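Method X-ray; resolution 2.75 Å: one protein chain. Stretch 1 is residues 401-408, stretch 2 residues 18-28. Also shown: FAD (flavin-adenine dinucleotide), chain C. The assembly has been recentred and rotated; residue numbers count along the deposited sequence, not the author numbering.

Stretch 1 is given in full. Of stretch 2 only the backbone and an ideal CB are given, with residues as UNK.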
# COMPACT_ATOMS: atom_id res chain seq x y z
N TYR B 401 -19.30 -4.79 -21.98
CA TYR B 401 -20.68 -5.16 -21.65
C TYR B 401 -21.62 -4.58 -22.71
O TYR B 401 -22.37 -5.34 -23.36
CB TYR B 401 -21.12 -4.71 -20.23
CG TYR B 401 -22.61 -4.95 -19.99
CD1 TYR B 401 -23.09 -6.24 -19.77
CD2 TYR B 401 -23.53 -3.91 -20.03
CE1 TYR B 401 -24.45 -6.49 -19.62
CE2 TYR B 401 -24.89 -4.14 -19.84
CZ TYR B 401 -25.34 -5.44 -19.64
OH TYR B 401 -26.68 -5.74 -19.46
N ARG B 402 -21.57 -3.27 -22.90
CA ARG B 402 -22.48 -2.59 -23.83
C ARG B 402 -22.29 -3.11 -25.28
O ARG B 402 -23.27 -3.47 -25.95
CB ARG B 402 -22.31 -1.06 -23.77
CG ARG B 402 -23.42 -0.26 -24.46
CD ARG B 402 -23.25 1.24 -24.41
NE ARG B 402 -21.84 1.64 -24.47
CZ ARG B 402 -21.20 2.42 -23.60
NH1 ARG B 402 -21.82 3.02 -22.59
NH2 ARG B 402 -19.90 2.66 -23.79
N ASN B 403 -21.04 -3.19 -25.72
CA ASN B 403 -20.73 -3.75 -27.04
C ASN B 403 -21.27 -5.17 -27.23
O ASN B 403 -21.77 -5.52 -28.30
CB ASN B 403 -19.21 -3.71 -27.30
CG ASN B 403 -18.70 -2.30 -27.58
OD1 ASN B 403 -19.38 -1.49 -28.20
ND2 ASN B 403 -17.48 -2.01 -27.13
N SER B 404 -21.21 -5.98 -26.17
CA SER B 404 -21.74 -7.34 -26.22
C SER B 404 -23.25 -7.41 -26.38
O SER B 404 -23.73 -8.37 -27.02
CB SER B 404 -21.31 -8.14 -24.99
OG SER B 404 -19.93 -8.39 -25.05
N VAL B 405 -23.99 -6.44 -25.83
CA VAL B 405 -25.47 -6.44 -25.99
C VAL B 405 -25.84 -5.80 -27.33
O VAL B 405 -26.87 -6.14 -27.92
CB VAL B 405 -26.29 -5.82 -24.79
CG1 VAL B 405 -25.53 -5.87 -23.46
CG2 VAL B 405 -26.78 -4.41 -25.06
N LEU B 406 -25.02 -4.87 -27.80
CA LEU B 406 -25.20 -4.32 -29.13
C LEU B 406 -25.04 -5.43 -30.14
O LEU B 406 -25.90 -5.59 -31.01
CB LEU B 406 -24.19 -3.21 -29.42
CG LEU B 406 -24.36 -1.89 -28.68
CD1 LEU B 406 -23.24 -0.95 -29.11
CD2 LEU B 406 -25.73 -1.29 -28.91
N LEU B 407 -23.97 -6.22 -30.01
CA LEU B 407 -23.77 -7.34 -30.94
C LEU B 407 -24.89 -8.36 -30.87
O LEU B 407 -25.24 -8.94 -31.88
CB LEU B 407 -22.39 -7.99 -30.75
CG LEU B 407 -21.26 -7.14 -31.35
CD1 LEU B 407 -19.89 -7.68 -31.01
CD2 LEU B 407 -21.41 -7.03 -32.87
N ARG B 408 -25.48 -8.56 -29.70
CA ARG B 408 -26.62 -9.47 -29.56
C ARG B 408 -27.86 -8.96 -30.31
O ARG B 408 -28.60 -9.75 -30.91
CB ARG B 408 -26.95 -9.71 -28.08
CG ARG B 408 -27.91 -10.86 -27.82
CD ARG B 408 -28.00 -11.12 -26.32
NE ARG B 408 -28.67 -10.00 -25.64
CZ ARG B 408 -28.51 -9.64 -24.36
NH1 ARG B 408 -27.66 -10.29 -23.56
NH2 ARG B 408 -29.19 -8.59 -23.90
N UNK B 18 -12.93 5.18 -28.06
CA UNK B 18 -12.59 3.87 -27.51
C UNK B 18 -13.77 2.91 -27.46
O UNK B 18 -13.55 1.69 -27.58
CB UNK B 18 -12.02 4.04 -26.10
N UNK B 19 -14.98 3.43 -27.33
CA UNK B 19 -16.17 2.58 -27.36
C UNK B 19 -16.44 1.92 -28.73
O UNK B 19 -16.51 0.69 -28.79
CB UNK B 19 -17.39 3.41 -26.95
N UNK B 20 -16.56 2.69 -29.80
CA UNK B 20 -16.73 2.09 -31.14
C UNK B 20 -15.50 1.36 -31.64
O UNK B 20 -15.62 0.43 -32.41
CB UNK B 20 -17.10 3.17 -32.15
N UNK B 21 -14.31 1.77 -31.20
CA UNK B 21 -13.09 1.02 -31.52
C UNK B 21 -13.17 -0.36 -30.87
O UNK B 21 -12.72 -1.36 -31.44
CB UNK B 21 -11.84 1.77 -31.05
N UNK B 22 -13.74 -0.42 -29.66
CA UNK B 22 -14.04 -1.68 -29.00
C UNK B 22 -14.99 -2.52 -29.81
O UNK B 22 -14.65 -3.65 -30.19
CB UNK B 22 -14.63 -1.43 -27.61
N UNK B 23 -16.15 -1.96 -30.12
CA UNK B 23 -17.14 -2.65 -30.97
C UNK B 23 -16.50 -3.20 -32.25
O UNK B 23 -16.81 -4.31 -32.68
CB UNK B 23 -18.28 -1.70 -31.33
N UNK B 24 -15.59 -2.42 -32.83
CA UNK B 24 -14.90 -2.82 -34.05
C UNK B 24 -14.03 -4.05 -33.86
O UNK B 24 -14.08 -4.96 -34.70
CB UNK B 24 -14.04 -1.66 -34.56
N UNK B 25 -13.25 -4.09 -32.78
CA UNK B 25 -12.43 -5.27 -32.50
C UNK B 25 -13.29 -6.49 -32.19
O UNK B 25 -12.95 -7.61 -32.54
CB UNK B 25 -11.48 -4.99 -31.33
N UNK B 26 -14.40 -6.27 -31.51
CA UNK B 26 -15.29 -7.36 -31.16
C UNK B 26 -16.06 -7.85 -32.37
O UNK B 26 -16.30 -9.05 -32.47
CB UNK B 26 -16.26 -6.92 -30.06
N UNK B 27 -16.44 -6.94 -33.29
CA UNK B 27 -17.24 -7.33 -34.48
C UNK B 27 -16.43 -7.94 -35.61
O UNK B 27 -16.97 -8.76 -36.34
CB UNK B 27 -17.98 -6.11 -35.02
N UNK B 28 -15.16 -7.56 -35.77
CA UNK B 28 -14.34 -8.05 -36.90
C UNK B 28 -14.39 -9.58 -37.13
O UNK B 28 -14.69 -10.01 -38.24
CB UNK B 28 -12.88 -7.64 -36.67
PA FAD C . -14.45 10.07 -28.27
O1A FAD C . -12.96 10.30 -28.14
O2A FAD C . -15.41 11.21 -28.00
O5B FAD C . -14.67 9.52 -29.78
C5B FAD C . -15.54 10.15 -30.71
C4B FAD C . -14.99 10.15 -32.13
O4B FAD C . -16.06 10.39 -33.06
C3B FAD C . -13.96 11.25 -32.37
O3B FAD C . -12.82 10.69 -33.04
C2B FAD C . -14.71 12.30 -33.19
O2B FAD C . -13.88 13.03 -34.10
C1B FAD C . -15.71 11.45 -33.95
N9A FAD C . -16.90 12.16 -34.51
C8A FAD C . -17.75 13.00 -33.88
N7A FAD C . -18.71 13.44 -34.75
C5A FAD C . -18.47 12.87 -35.95
C6A FAD C . -19.07 12.90 -37.31
N6A FAD C . -20.17 13.64 -37.57
N1A FAD C . -18.49 12.15 -38.28
C2A FAD C . -17.39 11.40 -38.05
N3A FAD C . -16.79 11.34 -36.85
C4A FAD C . -17.27 12.04 -35.78
N1 FAD C . -12.87 6.75 -18.70
C2 FAD C . -12.36 5.64 -18.10
O2 FAD C . -13.13 4.67 -17.91
N3 FAD C . -11.07 5.54 -17.72
C4 FAD C . -10.20 6.55 -17.90
O4 FAD C . -9.01 6.45 -17.54
C4X FAD C . -10.67 7.81 -18.54
N5 FAD C . -9.85 8.86 -18.76
C5X FAD C . -10.32 9.99 -19.34
C6 FAD C . -9.42 11.04 -19.53
C7 FAD C . -9.83 12.23 -20.13
C7M FAD C . -8.84 13.35 -20.32
C8 FAD C . -11.25 12.37 -20.57
C8M FAD C . -11.71 13.65 -21.21
C9 FAD C . -12.15 11.33 -20.38
C9A FAD C . -11.75 10.12 -19.78
N10 FAD C . -12.65 9.01 -19.56
C10 FAD C . -12.11 7.85 -18.94
C1' FAD C . -14.08 9.01 -19.96
C2' FAD C . -14.32 8.38 -21.35
O2' FAD C . -13.60 7.13 -21.47
C3' FAD C . -13.94 9.30 -22.52
O3' FAD C . -14.73 10.50 -22.49
C4' FAD C . -14.13 8.64 -23.90
O4' FAD C . -13.24 9.26 -24.84
C5' FAD C . -15.56 8.75 -24.42
O5' FAD C . -15.78 7.71 -25.38
P FAD C . -16.18 8.07 -26.89
O1P FAD C . -16.27 6.77 -27.66
O2P FAD C . -17.38 8.95 -26.75
O3P FAD C . -14.79 8.83 -27.28

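Position 18 opens the stretch, and its ideal CB has nothing of stretch 1 within 5.5 Å; FAD lies on this side, and phi of -61° would admit a proline among many others. The residue is Pro 18, whose CD lies 3.3 Å from FAD O3P.

At position 19 the CA-to-CB bond points toward stretch 1, and the ideal CB is 4.1 Å from Arg 402 NH2. A guanidinium invites an acid, an amide or an aromatic ring. Phe 19 takes the aromatic solution: Arg 402 CZ stands 4.5 Å from the ring centroid, only 7° off the ring normal, so the cation rests over the face in a cation-pi contact. Phe 19 CE2 also comes within 3.2 Å of FAD O5', so the ring touches both arginine and cofactor.

Positions 20 and 21 point away, and stretch 1 scarcely constrains them. They are Asn 20, with its amide hydrogen-bonded elsewhere in the structure, and Leu 21.

Position 22 is the most restrictive. An ideal CB there would lie 3.0 Å from Asn 403 ND2, a clash, so any side chain would collide with the amide; glycine fits, and the helical phi/psi of -60/-57° is no obstacle to it. Gly 22 makes room for Asn 403, which fits as a knob among positions 19, 22, 23 and 26. Asn 403 ND2 reaches the backbone O of Phe 19 in a weak hydrogen bond of 3.3 Å.

At position 23 the CB points sideways, 3.3 Å from Asn 403 OD1, with Leu 406 CD1 at 5.5 Å. A medium-sized apolar chain such as leucine, isoleucine or methionine could reach the neighbouring leucines. Leu 23 does so, placing CD2 4.0 Å from Leu 406 CD1 and CD1 3.7 Å from Leu 407 CG.

Positions 24 and 25 have no stretch 1 atom near their ideal CB, so many residues would serve; they are Ala 24 and Cys 25.

Position 26 points toward stretch 1, its ideal CB 3.8 Å from Leu 407 CD1 and 5.2 Å from Asn 403 CB. This apolar surface suits leucine or methionine. Leu 26 packs its CB 3.8 Å from Leu 407 CD1 and its CD1 3.7 Å from Asn 403 CB, closing one side of the knob's socket.

Position 27 is sideways, its ideal CB 4.2 Å from Leu 407 CD2; alanine, serine or threonine would be reasonable. Ser 27, in the p rotamer, turns OG back to donate to Leu 23 O at 2.7 Å, satisfying its hydroxyl within its own helix.

Position 28 is out of reach and tolerant; it is Glu 28, its carboxylate bonded elsewhere in the structure.

Stretch 2 (18-28) PFNLGLACLSE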
# COMPACT_ATOMS: atom_id res chain seq x y z
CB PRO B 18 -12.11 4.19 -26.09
CG PRO B 18 -11.87 5.66 -26.06
CD PRO B 18 -12.79 6.26 -27.07
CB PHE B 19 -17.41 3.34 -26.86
CG PHE B 19 -17.27 3.85 -25.47
CD1 PHE B 19 -16.76 3.04 -24.45
CD2 PHE B 19 -17.67 5.12 -25.15
CE1 PHE B 19 -16.61 3.50 -23.16
CE2 PHE B 19 -17.54 5.58 -23.84
CZ PHE B 19 -16.99 4.78 -22.87
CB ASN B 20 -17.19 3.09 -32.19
CG ASN B 20 -18.71 3.23 -32.28
OD1 ASN B 20 -19.44 2.51 -31.62
ND2 ASN B 20 -19.18 4.15 -33.10
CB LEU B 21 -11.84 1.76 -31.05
CG LEU B 21 -10.50 1.08 -31.37
CD1 LEU B 21 -10.32 0.92 -32.87
CD2 LEU B 21 -9.31 1.86 -30.78
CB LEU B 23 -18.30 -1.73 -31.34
CG LEU B 23 -19.51 -2.36 -32.04
CD1 LEU B 23 -19.98 -3.62 -31.34
CD2 LEU B 23 -20.64 -1.35 -32.12
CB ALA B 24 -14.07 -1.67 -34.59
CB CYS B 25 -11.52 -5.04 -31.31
SG CYS B 25 -10.41 -3.63 -31.43
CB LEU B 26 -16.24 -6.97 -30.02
CG LEU B 26 -15.55 -6.79 -28.66
CD1 LEU B 26 -16.54 -6.26 -27.63
CD2 LEU B 26 -14.92 -8.09 -28.18
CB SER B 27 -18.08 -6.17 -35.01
OG SER B 27 -17.34 -5.00 -35.22
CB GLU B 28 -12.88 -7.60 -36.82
CG GLU B 28 -12.20 -7.49 -38.19
CD GLU B 28 -10.71 -7.16 -38.15
OE1 GLU B 28 -10.06 -7.57 -37.16
OE2 GLU B 28 -10.19 -6.51 -39.10
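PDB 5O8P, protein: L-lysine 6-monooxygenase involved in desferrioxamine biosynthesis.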